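Local structure of elongation factor 1-beta (Pyrococcus horikoshii, 2YY3) at residues V9-P14 against A52-V57; E26-V31 against E72-V77; D3-G8 against L58-E63; S66-A71 against A83-V88. The protein probably promotes exchange of GDP for GTP on elongation factor 1-alpha, regenerating the form that delivers aminoacyl-tRNA in protein synthesis. All coordinates share one frame; numbering follows the deposited sequence.

Contact 1 (V9-P14 against A52-V57); sequences VIRVMP and ALKFYV
I10 and F55 form a hydrogen-bonded antiparallel pair whose two bonds differ in line: I10 N reaches F55 O at 2.8 Å with 151° at the hydrogen, while F55 N returns to I10 O almost straight, at 175°. V12 and L53 repeat the exchange two residues on, V12 N lying 2.7 Å from L53 O. The acceptors do double duty: V9 CA brings a C-H to F55 O at 3.0 Å, and R11 CA does likewise to L53 O. The alternate residues of 9-14 turn their peptide groups to the other edge, where V9 bonds E86 and T87, R11 bonds E84, and M13 bonds E81 and S82. Strand 6-14 is thus bonded along both edges.

On the face carrying I10, V12, L53 and F55, V12 straddles its two partners, CG2 at 3.6 Å from L53 CB and CG1 at 3.8 Å from F55 CD2. I10 CG1 lies beside its own backbone N (chi1 -58°), which helps bring CD1 to 3.3 Å from V57 CG2. On the reverse face V9 CB stands over the centre of the Y56 ring, 4.3 Å from Y56 CD2. R11 NH1 passes A52 CB and forms a salt bridge with E44 OE2. E42 OE1 meets both K54 NZ, in a long, weak ion pair, and the Y56 hydroxyl, in a weak hydrogen bond. With L28 and F74 of the two helices covering the apolar face, the pair forms the centre of the four-stranded sheet of a ferredoxin-like alpha-beta plait.

Contact 2 (E26-V31 against E72-V77); sequences EKLKKV and EKFEEV
V31 meets K73 and V77 at the closest part of this helix pair, CG1 approaching K73 CB to 3.4 Å and CG2 coming within 3.6 Å of V77 CG2. The V31 and V77 side chains run past one another head to tail and touch CG2 to CG2. Deeper in, L28 wedges CD2 between V77 and the aromatic ring, 3.8 Å from V77 CG2. The ring itself is met from two directions: L28 CB lies over one face, and V31 CG1 comes in the ring plane at the edge, 3.9 Å from F74 CD1. With CG set beside the backbone N of F74 (chi1 -83°), the ring extends until CE1 is 3.5 Å from L28 O. Further along, the same ring stacks edge-to-face on F55 of the sheet.

The outer side is looser and polar. K27 touches V77 CG1 through its CB; its chain then leads away to a salt bridge between NZ and E78. K73 likewise offers its CB and sends its end away from the other helix. K29 NZ pairs with E26 OE2 at 2.9 Å, on the syn side of the carboxylate, but this bridge closes within a single helix. The short helical segments run at 139° with axes 9.4 Å apart, the side chains of L28, V31, F74 and V77 lying between them. Since neither polar nor ionic bonds join the two segments, their association rests on apolar contact, buried at L28 and F74 and partly open to solvent at V31 and V77; the ion pairs K29 with E26 and K27 with E78 do not bridge the two segments.

Contact 3 (D3-G8 against L58-E63); sequences DFNLVG and LGRDEE
The F4 ring lies with one face over L58, whose CB is 3.7 Å from the ring centroid and only 12° off the normal, a CH-pi contact in which the two side chains cross at about a right angle. N5 and R60 also cross nearly squarely, the amide and guanidinium planes 47° apart. N5 ND2 sits over the guanidinium face, 3.3 Å from R60 NH1, but both are donors and no bond results. The amide is oriented by its other end: with chi1 at 51° it folds back over its own backbone, and OD1 accepts from D61 N at 2.9 Å, in plane and on a lone pair. R60 NE forms a salt bridge with E62 OE1 (2.7 Å), which probably helps place the guanidinium; NH1 makes a weak bond to O of the poorly ordered D3. L6 lays CD2 obliquely against D61, 3.6 Å from D61 CA.

N5 and L6 both face G59 in a classic beta bulge; G59 N gives to L6 O at 3.1 Å, and the returns to G59 O are weak. Here strand 6-14 begins and strand 51-59 ends: V7 bonds S89 on one side, L58 bonds G37 on the other, and F67 of helix 67-76 packs against G8 and G59.

Contact 4 (S66-A71 against A83-V88); sequences SFDEVA and AEVETV
V85 turns CG2 into the first turn of the helix, where F67 O lies 3.4 Å away and D68 OD1 is 3.7 Å from the same methyl. F67 CB, at 3.9 Å from V85 CG2, and A71 CB complete this seat. One turn on, A83 CB abuts A71 O at 3.2 Å, a small-residue contact that brings helix and strand backbones close. At the other end the F67 ring meets V88 obliquely, CE1 lying 4.0 Å from V88 CG1. F67 CG is anti to its carbonyl carbon (chi1 -69°), a setting that carries the ring along the strand toward V88. A water bridges the polar side: it donates to D68 OD1 at 2.5 Å and accepts weakly from V85 N.

The segments run at 148° to each other, as expected where a helix leads back into the next strand. Strand 51-59, helix 67-76 and strand 80-90 make a beta-alpha-beta crossover that passes over the intervening strand 6-14, the second half of the ferredoxin-like fold.

Around this first shell, further bonds set the helix and the strand. S66 is the N-cap, its OG accepting weakly from E69 N at 3.3 Å. Y36 OH ties in the same end through hydrogen bonds with S66 N and E69 OE1. Toward the helix C-terminus, E75 OE2 takes the A83 N-H, which probably helps hold A83 near the helix. The strand's inner edge joins strand 6-14, where V70 and V85 rest on I10.

Contacts 1 and 3 are successive parts of the same strand pair, centres about 17 Å apart, and join where V57 O lies 2.8 Å from G8 N, a probable hydrogen bond. Contact 2 covers one face of contact 1 from about 10 Å between centres, with F55 CE2 3.5 Å from L28 CD1. Contact 4 adds the edge strand to the same sheet, R11 N lying 2.8 Å from E84 O, a probable hydrogen bond. Contacts 2 and 4 share helix 67-76, whereas contacts 2 and 3 do not touch, their nearest atoms about 8 Å apart. F67 brings contact 4 to contact 3, its CZ 3.6 Å from G8 N. Contacts 1 and 3 thus pair strands, contact 4 lays helix 67-76 on the sheet, and contact 2 joins the helices.

Contact 1 (V9-P14 against A52-V57)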
loop_
_atom_site.group_PDB
_atom_site.type_symbol
_atom_site.label_atom_id
_atom_site.label_comp_id
_atom_site.label_asym_id
_atom_site.label_seq_id
_atom_site.Cartn_x
_atom_site.Cartn_y
_atom_site.Cartn_z
ATOM N N VAL A 9 2.749 -1.719 -6.502
ATOM C CA VAL A 9 1.368 -1.487 -6.106
ATOM C C VAL A 9 0.923 -2.551 -5.113
ATOM O O VAL A 9 0.908 -3.740 -5.413
ATOM C CB VAL A 9 0.415 -1.369 -7.370
ATOM C CG1 VAL A 9 1.143 -1.808 -8.621
ATOM C CG2 VAL A 9 -0.870 -2.145 -7.165
ATOM N N ILE A 10 0.611 -2.104 -3.901
ATOM C CA ILE A 10 0.199 -3.011 -2.842
ATOM C C ILE A 10 -1.309 -2.954 -2.641
ATOM O O ILE A 10 -1.896 -1.879 -2.504
ATOM C CB ILE A 10 0.892 -2.668 -1.496
ATOM C CG1 ILE A 10 2.414 -2.720 -1.642
ATOM C CG2 ILE A 10 0.483 -3.653 -0.439
ATOM C CD1 ILE A 10 3.039 -1.394 -1.943
ATOM N N ARG A 11 -1.934 -4.123 -2.624
ATOM C CA ARG A 11 -3.365 -4.193 -2.436
ATOM C C ARG A 11 -3.655 -4.562 -1.003
ATOM O O ARG A 11 -3.183 -5.584 -0.532
ATOM C CB ARG A 11 -3.964 -5.252 -3.351
ATOM C CG ARG A 11 -5.477 -5.178 -3.439
ATOM C CD ARG A 11 -6.027 -6.118 -4.505
ATOM N NE ARG A 11 -6.378 -7.406 -3.931
ATOM C CZ ARG A 11 -7.616 -7.887 -3.883
ATOM N NH1 ARG A 11 -8.629 -7.186 -4.383
ATOM N NH2 ARG A 11 -7.841 -9.064 -3.317
ATOM N N VAL A 12 -4.419 -3.740 -0.297
ATOM C CA VAL A 12 -4.750 -4.081 1.079
ATOM C C VAL A 12 -6.243 -4.357 1.170
ATOM O O VAL A 12 -7.059 -3.588 0.671
ATOM C CB VAL A 12 -4.347 -2.948 2.096
ATOM C CG1 VAL A 12 -3.132 -2.171 1.577
ATOM C CG2 VAL A 12 -5.524 -2.019 2.367
HETATM N N MSE A 13 -6.589 -5.486 1.781
HETATM C CA MSE A 13 -7.977 -5.894 1.970
HETATM C C MSE A 13 -8.365 -5.674 3.428
HETATM O O MSE A 13 -7.727 -6.227 4.321
HETATM C CB MSE A 13 -8.136 -7.377 1.630
HETATM C CG MSE A 13 -8.716 -7.657 0.245
HETATM SE SE MSE A 13 -10.532 -6.960 0.021
HETATM C CE MSE A 13 -11.481 -8.258 1.097
ATOM N N PRO A 14 -9.400 -4.850 3.696
ATOM C CA PRO A 14 -9.816 -4.612 5.086
ATOM C C PRO A 14 -10.435 -5.871 5.709
ATOM O O PRO A 14 -10.909 -6.762 4.995
ATOM C CB PRO A 14 -10.826 -3.476 4.955
ATOM C CG PRO A 14 -10.359 -2.742 3.754
ATOM C CD PRO A 14 -10.052 -3.879 2.803
ATOM N N ALA A 52 -11.304 -2.862 -1.415
ATOM C CA ALA A 52 -9.865 -3.042 -1.412
ATOM C C ALA A 52 -9.213 -1.692 -1.650
ATOM O O ALA A 52 -9.794 -0.818 -2.286
ATOM C CB ALA A 52 -9.472 -4.002 -2.505
ATOM N N LEU A 53 -8.009 -1.523 -1.123
ATOM C CA LEU A 53 -7.274 -0.279 -1.294
ATOM C C LEU A 53 -5.988 -0.599 -2.036
ATOM O O LEU A 53 -5.324 -1.589 -1.729
ATOM C CB LEU A 53 -6.964 0.351 0.071
ATOM C CG LEU A 53 -8.195 0.769 0.892
ATOM C CD1 LEU A 53 -7.765 1.296 2.238
ATOM C CD2 LEU A 53 -8.987 1.837 0.135
ATOM N N LYS A 54 -5.655 0.227 -3.024
ATOM C CA LYS A 54 -4.455 0.035 -3.810
ATOM C C LYS A 54 -3.496 1.196 -3.663
ATOM O O LYS A 54 -3.825 2.334 -3.983
ATOM C CB LYS A 54 -4.826 -0.166 -5.268
ATOM C CG LYS A 54 -5.473 -1.519 -5.490
ATOM C CD LYS A 54 -5.999 -1.694 -6.888
ATOM C CE LYS A 54 -4.890 -1.617 -7.914
ATOM N NZ LYS A 54 -5.462 -1.895 -9.264
ATOM N N PHE A 55 -2.304 0.894 -3.163
ATOM C CA PHE A 55 -1.267 1.900 -2.958
ATOM C C PHE A 55 -0.161 1.765 -3.987
ATOM O O PHE A 55 0.362 0.666 -4.202
ATOM C CB PHE A 55 -0.683 1.753 -1.547
ATOM C CG PHE A 55 -1.626 2.186 -0.460
ATOM C CD1 PHE A 55 -1.615 3.498 0.006
ATOM C CD2 PHE A 55 -2.579 1.303 0.044
ATOM C CE1 PHE A 55 -2.548 3.920 0.963
ATOM C CE2 PHE A 55 -3.503 1.714 0.989
ATOM C CZ PHE A 55 -3.491 3.027 1.451
ATOM N N TYR A 56 0.176 2.868 -4.644
ATOM C CA TYR A 56 1.249 2.851 -5.625
ATOM C C TYR A 56 2.415 3.475 -4.902
ATOM O O TYR A 56 2.541 4.693 -4.849
ATOM C CB TYR A 56 0.883 3.673 -6.869
ATOM C CG TYR A 56 -0.262 3.080 -7.653
ATOM C CD1 TYR A 56 -1.533 2.957 -7.082
ATOM C CD2 TYR A 56 -0.074 2.599 -8.949
ATOM C CE1 TYR A 56 -2.577 2.372 -7.777
ATOM C CE2 TYR A 56 -1.114 2.007 -9.655
ATOM C CZ TYR A 56 -2.361 1.898 -9.062
ATOM O OH TYR A 56 -3.407 1.316 -9.747
ATOM N N VAL A 57 3.253 2.624 -4.324
ATOM C CA VAL A 57 4.400 3.073 -3.557
ATOM C C VAL A 57 5.649 3.234 -4.423
ATOM O O VAL A 57 5.978 2.355 -5.222
ATOM C CB VAL A 57 4.684 2.082 -2.417
ATOM C CG1 VAL A 57 5.806 2.603 -1.543
ATOM C CG2 VAL A 57 3.407 1.858 -1.602
#

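Contact 2 (E26-V31 against E72-V77)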
loop_
_atom_site.group_PDB
_atom_site.type_symbol
_atom_site.label_atom_id
_atom_site.label_comp_id
_atom_site.label_asym_id
_atom_site.label_seq_id
_atom_site.Cartn_x
_atom_site.Cartn_y
_atom_site.Cartn_z
ATOM N N GLU A 26 -5.488 6.956 5.811
ATOM C CA GLU A 26 -4.704 7.878 6.624
ATOM C C GLU A 26 -3.696 7.183 7.511
ATOM O O GLU A 26 -2.586 7.682 7.706
ATOM C CB GLU A 26 -5.617 8.762 7.472
ATOM C CG GLU A 26 -6.171 9.922 6.673
ATOM C CD GLU A 26 -5.181 10.386 5.614
ATOM O OE1 GLU A 26 -3.991 10.586 5.958
ATOM O OE2 GLU A 26 -5.588 10.543 4.441
ATOM N N LYS A 27 -4.080 6.030 8.042
ATOM C CA LYS A 27 -3.188 5.267 8.891
ATOM C C LYS A 27 -2.099 4.619 8.036
ATOM O O LYS A 27 -0.916 4.658 8.386
ATOM C CB LYS A 27 -3.979 4.197 9.644
ATOM C CG LYS A 27 -3.978 4.398 11.140
ATOM C CD LYS A 27 -5.247 3.884 11.776
ATOM C CE LYS A 27 -5.210 4.070 13.285
ATOM N NZ LYS A 27 -6.513 3.694 13.901
ATOM N N LEU A 28 -2.502 4.046 6.904
ATOM C CA LEU A 28 -1.564 3.386 6.010
ATOM C C LEU A 28 -0.573 4.370 5.397
ATOM O O LEU A 28 0.615 4.067 5.256
ATOM C CB LEU A 28 -2.327 2.644 4.923
ATOM C CG LEU A 28 -3.260 1.554 5.453
ATOM C CD1 LEU A 28 -4.194 1.066 4.337
ATOM C CD2 LEU A 28 -2.438 0.414 6.004
ATOM N N LYS A 29 -1.047 5.556 5.046
ATOM C CA LYS A 29 -0.156 6.547 4.468
ATOM C C LYS A 29 0.986 6.959 5.404
ATOM O O LYS A 29 2.049 7.352 4.934
ATOM C CB LYS A 29 -0.922 7.804 4.063
ATOM C CG LYS A 29 -1.875 7.652 2.902
ATOM C CD LYS A 29 -2.363 9.031 2.502
ATOM C CE LYS A 29 -3.757 8.984 1.938
ATOM N NZ LYS A 29 -4.320 10.347 1.832
ATOM N N LYS A 30 0.783 6.888 6.717
ATOM C CA LYS A 30 1.855 7.293 7.605
ATOM C C LYS A 30 2.708 6.136 8.072
ATOM O O LYS A 30 3.724 6.327 8.730
ATOM C CB LYS A 30 1.318 8.096 8.791
ATOM C CG LYS A 30 0.219 7.468 9.606
ATOM C CD LYS A 30 -0.337 8.512 10.580
ATOM C CE LYS A 30 -1.512 7.983 11.395
ATOM N NZ LYS A 30 -2.032 9.005 12.350
ATOM N N VAL A 31 2.296 4.930 7.724
ATOM C CA VAL A 31 3.058 3.746 8.067
ATOM C C VAL A 31 4.073 3.541 6.941
ATOM O O VAL A 31 4.988 2.739 7.050
ATOM C CB VAL A 31 2.118 2.527 8.207
ATOM C CG1 VAL A 31 2.834 1.238 7.858
ATOM C CG2 VAL A 31 1.585 2.464 9.637
ATOM N N GLU A 72 4.143 -5.447 4.713
ATOM C CA GLU A 72 4.141 -5.999 6.071
ATOM C C GLU A 72 3.818 -4.926 7.094
ATOM O O GLU A 72 3.052 -5.160 8.023
ATOM C CB GLU A 72 5.498 -6.633 6.411
ATOM C CG GLU A 72 5.769 -7.945 5.697
ATOM C CD GLU A 72 7.169 -8.464 5.952
ATOM O OE1 GLU A 72 7.513 -8.680 7.136
ATOM O OE2 GLU A 72 7.927 -8.657 4.973
ATOM N N LYS A 73 4.410 -3.753 6.940
ATOM C CA LYS A 73 4.113 -2.670 7.864
ATOM C C LYS A 73 2.617 -2.345 7.750
ATOM O O LYS A 73 1.972 -2.010 8.740
ATOM C CB LYS A 73 4.977 -1.444 7.551
ATOM C CG LYS A 73 6.453 -1.684 7.832
ATOM C CD LYS A 73 7.230 -0.392 8.068
ATOM C CE LYS A 73 8.657 -0.697 8.556
ATOM N NZ LYS A 73 9.489 0.535 8.773
ATOM N N PHE A 74 2.071 -2.477 6.539
ATOM C CA PHE A 74 0.650 -2.237 6.299
ATOM C C PHE A 74 -0.183 -3.250 7.072
ATOM O O PHE A 74 -1.222 -2.904 7.620
ATOM C CB PHE A 74 0.311 -2.375 4.804
ATOM C CG PHE A 74 0.587 -1.142 3.985
ATOM C CD1 PHE A 74 1.262 -0.054 4.526
ATOM C CD2 PHE A 74 0.181 -1.081 2.658
ATOM C CE1 PHE A 74 1.530 1.071 3.758
ATOM C CE2 PHE A 74 0.447 0.042 1.885
ATOM C CZ PHE A 74 1.120 1.118 2.435
ATOM N N GLU A 75 0.273 -4.499 7.109
ATOM C CA GLU A 75 -0.458 -5.551 7.800
ATOM C C GLU A 75 -0.485 -5.415 9.321
ATOM O O GLU A 75 -1.223 -6.125 9.999
ATOM C CB GLU A 75 0.095 -6.925 7.422
ATOM C CG GLU A 75 -0.063 -7.285 5.958
ATOM C CD GLU A 75 0.010 -8.785 5.700
ATOM O OE1 GLU A 75 0.915 -9.459 6.249
ATOM O OE2 GLU A 75 -0.834 -9.291 4.931
ATOM N N GLU A 76 0.322 -4.512 9.864
ATOM C CA GLU A 76 0.341 -4.315 11.304
ATOM C C GLU A 76 -0.784 -3.356 11.679
ATOM O O GLU A 76 -1.236 -3.334 12.820
ATOM C CB GLU A 76 1.679 -3.725 11.756
ATOM C CG GLU A 76 2.889 -4.593 11.474
ATOM C CD GLU A 76 4.193 -3.896 11.844
ATOM O OE1 GLU A 76 4.405 -2.744 11.390
ATOM O OE2 GLU A 76 5.007 -4.495 12.585
ATOM N N VAL A 77 -1.230 -2.556 10.718
ATOM C CA VAL A 77 -2.302 -1.606 10.973
ATOM C C VAL A 77 -3.589 -2.363 11.279
ATOM O O VAL A 77 -3.790 -3.479 10.799
ATOM C CB VAL A 77 -2.483 -0.663 9.767
ATOM C CG1 VAL A 77 -3.654 0.286 9.990
ATOM C CG2 VAL A 77 -1.197 0.121 9.561
#

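Contact 3 (D3-G8 against L58-E63)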
loop_
_atom_site.group_PDB
_atom_site.type_symbol
_atom_site.label_atom_id
_atom_site.label_comp_id
_atom_site.label_asym_id
_atom_site.label_seq_id
_atom_site.Cartn_x
_atom_site.Cartn_y
_atom_site.Cartn_z
ATOM N N ASP A 3 16.033 10.351 -8.352
ATOM C CA ASP A 3 14.613 10.105 -8.558
ATOM C C ASP A 3 14.137 8.795 -7.937
ATOM O O ASP A 3 14.737 8.284 -6.989
ATOM C CB ASP A 3 14.295 10.099 -10.061
ATOM C CG ASP A 3 14.194 11.501 -10.653
ATOM O OD1 ASP A 3 13.860 11.620 -11.854
ATOM O OD2 ASP A 3 14.437 12.481 -9.919
ATOM N N PHE A 4 13.023 8.293 -8.468
ATOM C CA PHE A 4 12.431 7.023 -8.070
ATOM C C PHE A 4 12.404 6.263 -9.396
ATOM O O PHE A 4 12.006 6.829 -10.413
ATOM C CB PHE A 4 10.992 7.207 -7.576
ATOM C CG PHE A 4 10.876 7.614 -6.132
ATOM C CD1 PHE A 4 11.267 6.746 -5.115
ATOM C CD2 PHE A 4 10.365 8.863 -5.790
ATOM C CE1 PHE A 4 11.150 7.120 -3.779
ATOM C CE2 PHE A 4 10.245 9.248 -4.464
ATOM C CZ PHE A 4 10.635 8.378 -3.453
ATOM N N ASN A 5 12.825 5.003 -9.415
ATOM C CA ASN A 5 12.803 4.276 -10.671
ATOM C C ASN A 5 11.955 3.016 -10.610
ATOM O O ASN A 5 11.990 2.172 -11.516
ATOM C CB ASN A 5 14.226 3.943 -11.140
ATOM C CG ASN A 5 15.064 3.273 -10.067
ATOM O OD1 ASN A 5 14.602 2.383 -9.357
ATOM N ND2 ASN A 5 16.314 3.688 -9.962
ATOM N N LEU A 6 11.160 2.909 -9.554
ATOM C CA LEU A 6 10.309 1.746 -9.374
ATOM C C LEU A 6 9.020 2.154 -8.712
ATOM O O LEU A 6 8.978 3.151 -7.980
ATOM C CB LEU A 6 11.008 0.728 -8.472
ATOM C CG LEU A 6 11.548 -0.604 -8.995
ATOM C CD1 LEU A 6 12.326 -0.396 -10.274
ATOM C CD2 LEU A 6 12.423 -1.237 -7.913
ATOM N N VAL A 7 7.968 1.387 -8.982
ATOM C CA VAL A 7 6.670 1.594 -8.359
ATOM C C VAL A 7 6.151 0.208 -8.010
ATOM O O VAL A 7 6.191 -0.692 -8.836
ATOM C CB VAL A 7 5.621 2.271 -9.296
ATOM C CG1 VAL A 7 5.339 1.394 -10.510
ATOM C CG2 VAL A 7 4.310 2.490 -8.528
ATOM N N GLY A 8 5.687 0.034 -6.782
ATOM C CA GLY A 8 5.134 -1.248 -6.382
ATOM C C GLY A 8 3.706 -0.998 -5.936
ATOM O O GLY A 8 3.462 -0.134 -5.090
ATOM N N LEU A 58 6.335 4.362 -4.248
ATOM C CA LEU A 58 7.539 4.688 -5.008
ATOM C C LEU A 58 8.812 4.285 -4.266
ATOM O O LEU A 58 8.904 4.424 -3.049
ATOM C CB LEU A 58 7.569 6.192 -5.297
ATOM C CG LEU A 58 6.396 6.754 -6.114
ATOM C CD1 LEU A 58 6.254 8.249 -5.884
ATOM C CD2 LEU A 58 6.626 6.456 -7.593
ATOM N N GLY A 59 9.793 3.788 -5.010
ATOM C CA GLY A 59 11.053 3.371 -4.415
ATOM C C GLY A 59 12.159 3.271 -5.452
ATOM O O GLY A 59 12.034 3.818 -6.553
ATOM N N ARG A 60 13.239 2.577 -5.114
ATOM C CA ARG A 60 14.357 2.437 -6.046
ATOM C C ARG A 60 14.819 1.008 -6.126
ATOM O O ARG A 60 14.579 0.215 -5.220
ATOM C CB ARG A 60 15.537 3.318 -5.631
ATOM C CG ARG A 60 15.254 4.807 -5.677
ATOM C CD ARG A 60 16.476 5.609 -5.281
ATOM N NE ARG A 60 17.590 5.415 -6.209
ATOM C CZ ARG A 60 17.564 5.753 -7.495
ATOM N NH1 ARG A 60 16.475 6.306 -8.016
ATOM N NH2 ARG A 60 18.626 5.542 -8.261
ATOM N N ASP A 61 15.489 0.684 -7.222
ATOM C CA ASP A 61 15.982 -0.661 -7.438
ATOM C C ASP A 61 17.400 -0.759 -6.890
ATOM O O ASP A 61 18.354 -0.911 -7.641
ATOM C CB ASP A 61 15.952 -0.976 -8.929
ATOM C CG ASP A 61 16.138 -2.445 -9.222
ATOM O OD1 ASP A 61 15.742 -3.273 -8.382
ATOM O OD2 ASP A 61 16.656 -2.777 -10.307
ATOM N N GLU A 62 17.523 -0.649 -5.573
ATOM C CA GLU A 62 18.810 -0.723 -4.895
ATOM C C GLU A 62 18.558 -1.230 -3.481
ATOM O O GLU A 62 17.502 -0.978 -2.920
ATOM C CB GLU A 62 19.470 0.661 -4.846
ATOM C CG GLU A 62 18.729 1.664 -3.995
ATOM C CD GLU A 62 19.206 3.094 -4.208
ATOM O OE1 GLU A 62 19.282 3.526 -5.378
ATOM O OE2 GLU A 62 19.488 3.792 -3.208
ATOM N N GLU A 63 19.520 -1.947 -2.911
ATOM C CA GLU A 63 19.366 -2.486 -1.559
ATOM C C GLU A 63 18.814 -1.403 -0.632
ATOM O O GLU A 63 19.134 -0.220 -0.774
ATOM C CB GLU A 63 20.715 -3.002 -1.038
ATOM C CG GLU A 63 20.641 -3.778 0.265
ATOM C CD GLU A 63 20.584 -2.874 1.471
ATOM O OE1 GLU A 63 19.990 -3.292 2.501
ATOM O OE2 GLU A 63 21.140 -1.748 1.389
#

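Contact 4 (S66-A71 against A83-V88)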
loop_
_atom_site.group_PDB
_atom_site.type_symbol
_atom_site.label_atom_id
_atom_site.label_comp_id
_atom_site.label_asym_id
_atom_site.label_seq_id
_atom_site.Cartn_x
_atom_site.Cartn_y
_atom_site.Cartn_z
ATOM N N SER A 66 12.333 -2.446 -0.134
ATOM C CA SER A 66 11.635 -3.724 -0.213
ATOM C C SER A 66 10.134 -3.490 -0.116
ATOM O O SER A 66 9.617 -3.190 0.963
ATOM C CB SER A 66 12.081 -4.643 0.922
ATOM O OG SER A 66 11.275 -5.803 0.979
ATOM N N PHE A 67 9.431 -3.626 -1.240
ATOM C CA PHE A 67 7.999 -3.398 -1.237
ATOM C C PHE A 67 7.254 -4.408 -0.366
ATOM O O PHE A 67 6.170 -4.116 0.133
ATOM C CB PHE A 67 7.469 -3.371 -2.674
ATOM C CG PHE A 67 7.916 -2.161 -3.450
ATOM C CD1 PHE A 67 8.611 -2.300 -4.653
ATOM C CD2 PHE A 67 7.655 -0.873 -2.966
ATOM C CE1 PHE A 67 9.041 -1.185 -5.356
ATOM C CE2 PHE A 67 8.083 0.266 -3.669
ATOM C CZ PHE A 67 8.775 0.114 -4.863
ATOM N N ASP A 68 7.827 -5.589 -0.163
ATOM C CA ASP A 68 7.172 -6.558 0.702
ATOM C C ASP A 68 7.275 -6.007 2.126
ATOM O O ASP A 68 6.420 -6.269 2.973
ATOM C CB ASP A 68 7.847 -7.930 0.620
ATOM C CG ASP A 68 7.633 -8.613 -0.725
ATOM O OD1 ASP A 68 6.474 -8.672 -1.205
ATOM O OD2 ASP A 68 8.630 -9.106 -1.299
ATOM N N GLU A 69 8.319 -5.223 2.371
ATOM C CA GLU A 69 8.532 -4.624 3.678
ATOM C C GLU A 69 7.363 -3.707 4.058
ATOM O O GLU A 69 6.788 -3.851 5.135
ATOM C CB GLU A 69 9.847 -3.830 3.693
ATOM C CG GLU A 69 10.201 -3.216 5.045
ATOM C CD GLU A 69 11.487 -2.391 5.019
ATOM O OE1 GLU A 69 11.500 -1.277 4.424
ATOM O OE2 GLU A 69 12.489 -2.865 5.599
ATOM N N VAL A 70 7.000 -2.772 3.178
ATOM C CA VAL A 70 5.900 -1.869 3.491
ATOM C C VAL A 70 4.574 -2.632 3.510
ATOM O O VAL A 70 3.682 -2.305 4.286
ATOM C CB VAL A 70 5.845 -0.656 2.512
ATOM C CG1 VAL A 70 7.200 -0.453 1.881
ATOM C CG2 VAL A 70 4.787 -0.836 1.473
ATOM N N ALA A 71 4.437 -3.658 2.681
ATOM C CA ALA A 71 3.198 -4.417 2.717
ATOM C C ALA A 71 3.039 -4.971 4.138
ATOM O O ALA A 71 1.943 -4.953 4.702
ATOM C CB ALA A 71 3.223 -5.554 1.696
ATOM N N ALA A 83 -2.103 -7.446 3.173
ATOM C CA ALA A 83 -1.461 -6.524 2.252
ATOM C C ALA A 83 -0.484 -7.320 1.392
ATOM O O ALA A 83 0.414 -7.991 1.911
ATOM C CB ALA A 83 -0.731 -5.419 3.011
ATOM N N GLU A 84 -0.685 -7.269 0.078
ATOM C CA GLU A 84 0.184 -7.973 -0.853
ATOM C C GLU A 84 0.713 -7.039 -1.934
ATOM O O GLU A 84 0.103 -6.010 -2.239
ATOM C CB GLU A 84 -0.573 -9.125 -1.521
ATOM C CG GLU A 84 -1.123 -10.151 -0.552
ATOM C CD GLU A 84 -0.034 -10.946 0.153
ATOM O OE1 GLU A 84 -0.357 -11.624 1.157
ATOM O OE2 GLU A 84 1.137 -10.903 -0.296
ATOM N N VAL A 85 1.864 -7.396 -2.499
ATOM C CA VAL A 85 2.456 -6.626 -3.581
ATOM C C VAL A 85 2.013 -7.279 -4.887
ATOM O O VAL A 85 2.492 -8.350 -5.245
ATOM C CB VAL A 85 3.989 -6.639 -3.502
ATOM C CG1 VAL A 85 4.590 -6.072 -4.784
ATOM C CG2 VAL A 85 4.444 -5.830 -2.310
ATOM N N GLU A 86 1.093 -6.636 -5.596
ATOM C CA GLU A 86 0.591 -7.184 -6.851
ATOM C C GLU A 86 1.642 -7.195 -7.968
ATOM O O GLU A 86 1.843 -8.211 -8.615
ATOM C CB GLU A 86 -0.647 -6.403 -7.310
ATOM C CG GLU A 86 -1.810 -6.391 -6.324
ATOM C CD GLU A 86 -2.301 -7.785 -5.961
ATOM O OE1 GLU A 86 -1.507 -8.562 -5.394
ATOM O OE2 GLU A 86 -3.480 -8.100 -6.236
ATOM N N THR A 87 2.277 -6.056 -8.217
ATOM C CA THR A 87 3.322 -5.966 -9.240
ATOM C C THR A 87 4.273 -4.841 -8.926
ATOM O O THR A 87 3.977 -3.959 -8.105
ATOM C CB THR A 87 2.783 -5.696 -10.677
ATOM O OG1 THR A 87 2.123 -4.424 -10.720
ATOM C CG2 THR A 87 1.812 -6.776 -11.088
ATOM N N VAL A 88 5.418 -4.891 -9.593
ATOM C CA VAL A 88 6.453 -3.884 -9.448
ATOM C C VAL A 88 6.845 -3.467 -10.845
ATOM O O VAL A 88 6.950 -4.306 -11.736
ATOM C CB VAL A 88 7.694 -4.445 -8.756
ATOM C CG1 VAL A 88 8.791 -3.367 -8.699
ATOM C CG2 VAL A 88 7.319 -4.936 -7.379
HETATM O O HOH W 1 4.039 -8.633 -0.577
#